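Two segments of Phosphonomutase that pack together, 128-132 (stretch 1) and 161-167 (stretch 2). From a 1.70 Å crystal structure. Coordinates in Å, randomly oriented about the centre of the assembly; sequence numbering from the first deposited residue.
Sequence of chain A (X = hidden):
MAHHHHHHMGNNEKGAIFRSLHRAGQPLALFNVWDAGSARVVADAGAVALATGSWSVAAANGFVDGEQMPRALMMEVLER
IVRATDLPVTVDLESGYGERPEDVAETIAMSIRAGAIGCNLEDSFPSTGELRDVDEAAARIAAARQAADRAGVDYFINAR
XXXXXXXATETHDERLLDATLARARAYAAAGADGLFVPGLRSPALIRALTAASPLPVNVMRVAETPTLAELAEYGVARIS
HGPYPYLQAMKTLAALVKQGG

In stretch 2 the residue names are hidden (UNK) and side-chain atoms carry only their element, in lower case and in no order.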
# COMPACT_ATOMS: atom_id res chain seq x y z
N THR A 128 5.87 -26.62 6.91
CA THR A 128 5.08 -27.65 6.22
C THR A 128 3.61 -27.26 6.07
O THR A 128 2.89 -27.92 5.32
CB THR A 128 5.11 -29.01 6.97
OG1 THR A 128 4.80 -28.81 8.37
CG2 THR A 128 6.50 -29.73 6.84
N GLY A 129 3.16 -26.25 6.82
CA GLY A 129 1.72 -25.92 6.90
C GLY A 129 0.92 -26.87 7.79
O GLY A 129 -0.30 -26.73 7.96
N GLU A 130 1.59 -27.83 8.41
CA GLU A 130 0.94 -28.81 9.23
C GLU A 130 0.68 -28.18 10.60
O GLU A 130 1.30 -27.17 10.93
CB GLU A 130 1.81 -30.06 9.37
CG GLU A 130 2.06 -30.79 8.05
CD GLU A 130 0.76 -31.30 7.46
OE1 GLU A 130 0.33 -30.79 6.41
OE2 GLU A 130 0.15 -32.17 8.09
N LEU A 131 -0.24 -28.77 11.33
CA LEU A 131 -0.50 -28.33 12.70
C LEU A 131 0.60 -28.71 13.66
O LEU A 131 1.09 -29.85 13.65
CB LEU A 131 -1.78 -28.94 13.23
CG LEU A 131 -3.05 -28.60 12.49
CD1 LEU A 131 -4.20 -29.40 13.04
CD2 LEU A 131 -3.27 -27.11 12.66
N ARG A 132 0.95 -27.79 14.53
CA ARG A 132 1.73 -28.13 15.72
C ARG A 132 0.92 -29.02 16.71
O ARG A 132 -0.33 -28.91 16.80
CB ARG A 132 2.18 -26.87 16.47
CG ARG A 132 3.01 -25.91 15.68
CD ARG A 132 3.39 -24.68 16.47
NE ARG A 132 3.94 -23.74 15.55
CZ ARG A 132 5.25 -23.55 15.34
NH1 ARG A 132 6.15 -24.19 16.03
NH2 ARG A 132 5.62 -22.71 14.43
N UNK A 161 -6.55 -21.39 15.08
CA UNK A 161 -6.32 -22.81 14.84
C UNK A 161 -6.64 -23.13 13.40
O UNK A 161 -7.64 -22.65 12.86
c UNK A 161 -8.59 -23.66 15.70
c UNK A 161 -7.09 -23.76 15.79
o UNK A 161 -6.68 -25.10 15.50
N UNK A 162 -5.75 -23.89 12.76
CA UNK A 162 -5.94 -24.25 11.37
C UNK A 162 -6.61 -25.59 11.11
O UNK A 162 -6.57 -26.07 9.98
c UNK A 162 -4.61 -24.14 10.66
o UNK A 162 -3.00 -22.50 10.14
o UNK A 162 -5.03 -21.78 10.39
c UNK A 162 -4.20 -22.71 10.39
N UNK A 163 -7.26 -26.18 12.11
CA UNK A 163 -7.90 -27.49 11.95
C UNK A 163 -8.80 -27.51 10.73
O UNK A 163 -8.74 -28.46 9.92
c UNK A 163 -9.55 -29.18 12.96
c UNK A 163 -7.74 -28.16 14.34
c UNK A 163 -8.70 -27.91 13.20
N UNK A 164 -9.68 -26.52 10.61
CA UNK A 164 -10.64 -26.52 9.50
C UNK A 164 -10.00 -25.95 8.25
O UNK A 164 -10.32 -26.38 7.14
c UNK A 164 -12.91 -26.52 10.68
c UNK A 164 -12.96 -26.38 12.01
c UNK A 164 -14.74 -27.94 12.23
c UNK A 164 -13.88 -27.05 12.81
c UNK A 164 -13.79 -27.40 10.10
c UNK A 164 -11.93 -25.73 9.87
c UNK A 164 -14.68 -28.12 10.89
N UNK A 165 -9.09 -25.01 8.43
CA UNK A 165 -8.50 -24.22 7.36
C UNK A 165 -7.71 -25.15 6.42
O UNK A 165 -7.76 -24.98 5.18
c UNK A 165 -5.04 -21.54 5.60
c UNK A 165 -6.92 -22.27 6.91
c UNK A 165 -7.54 -23.17 7.96
c UNK A 165 -7.20 -20.54 5.29
c UNK A 165 -5.86 -20.64 4.97
c UNK A 165 -7.72 -21.35 6.27
c UNK A 165 -5.57 -22.36 6.60
N UNK A 166 -7.08 -26.17 6.99
CA UNK A 166 -6.21 -27.10 6.24
C UNK A 166 -7.01 -28.29 5.68
O UNK A 166 -6.46 -29.08 4.88
c UNK A 166 -3.35 -29.54 8.57
c UNK A 166 -5.09 -27.57 7.15
c UNK A 166 -3.85 -28.16 6.51
n UNK A 166 -3.45 -30.86 7.89
c UNK A 166 -2.84 -28.46 7.62
N UNK A 167 -8.29 -28.44 6.04
CA UNK A 167 -9.15 -29.56 5.62
C UNK A 167 -10.16 -29.15 4.53
O UNK A 167 -10.79 -28.11 4.60
c UNK A 167 -9.90 -30.08 6.83
O HOH W 1 -2.51 -24.72 7.61

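Position 161 carries three side-chain atoms, a carbon bearing one oxygen and one carbon. Branching at the first carbon with a hydroxyl and a methyl identifies threonine. OG1 of Thr161 comes no nearer to stretch 1 than 4.9 Å, from Leu131 CD2, so this residue adds almost nothing to the contact; its hydroxyl is satisfied by hydrogen bonding elsewhere in the structure.

At position 162 there are four side-chain atoms, two carbons in a row with two oxygens on the second. Its CB points toward stretch 1 and lies 3.8 Å from CD2 of Leu131. A carboxylate bonded directly to CB belongs to aspartate. Asp162 is buried, and both carboxylate oxygens have partners other than stretch 1; what it presents to Leu131 is its methylene. A water links the two stretches here, donating to Gly129 O at 3.0 Å and, in a weak bond, to Asp162 OD2 at 3.4 Å.

Position 163 has three carbons, the first carrying the other two. One of these methyls lies 4.0 Å from CD1 of Leu131, an apolar contact. A side chain of three carbons forked at CB is valine, and the methyl in question is CG2 of Val163, whose chi1 is t.

Position 164 shows one carbon followed by a ring of six carbons, with no oxygen on the ring; this is phenylalanine rather than tyrosine. Phe164 is buried and out of reach of stretch 1.

The same pattern, seven carbons with six in a ring, recurs at position 165 and again means phenylalanine. Phe165 is exposed and likewise out of reach of stretch 1.

Position 166 bears four carbons in a row ending in a nitrogen. The unbranched chain reaches along stretch 1: its third carbon is 3.1 Å from Gly129 O, its fourth is 4.0 Å from Leu131 CG, and its terminal nitrogen is 3.8 Å from Glu130 OE2. Only lysine has this chain. Lys166 begins extended, with chi1 and chi2 both t, then bends through chi3 and chi4, both p, and its amine forms a long salt bridge with Glu130.

Position 167 has a single side-chain carbon and is alanine. Ala167 lies out of reach of stretch 1 and closes a type I turn that starts at Phe164, its N bonded to Phe164 O at 3.1 Å.

The contact is small, burying 253 Å² in total, and no direct hydrogen bond crosses it. Leu131 is its centre: CB of the leucine points sideways, but the end of the side chain comes nearer and meets Asp162, Val163 and Lys166. The bond from Lys166 N to Asp162 O, 3.0 Å long, helps hold together the backbone that carries these three partners. The aliphatic part of Lys166 packs against the leucine while its charge reaches Glu130, whose CB points away but whose carboxylate comes nearer. Apolar packing thus combines with a long salt bridge and one bridging water.

Stretch 2 (161-167) TDVFFKA
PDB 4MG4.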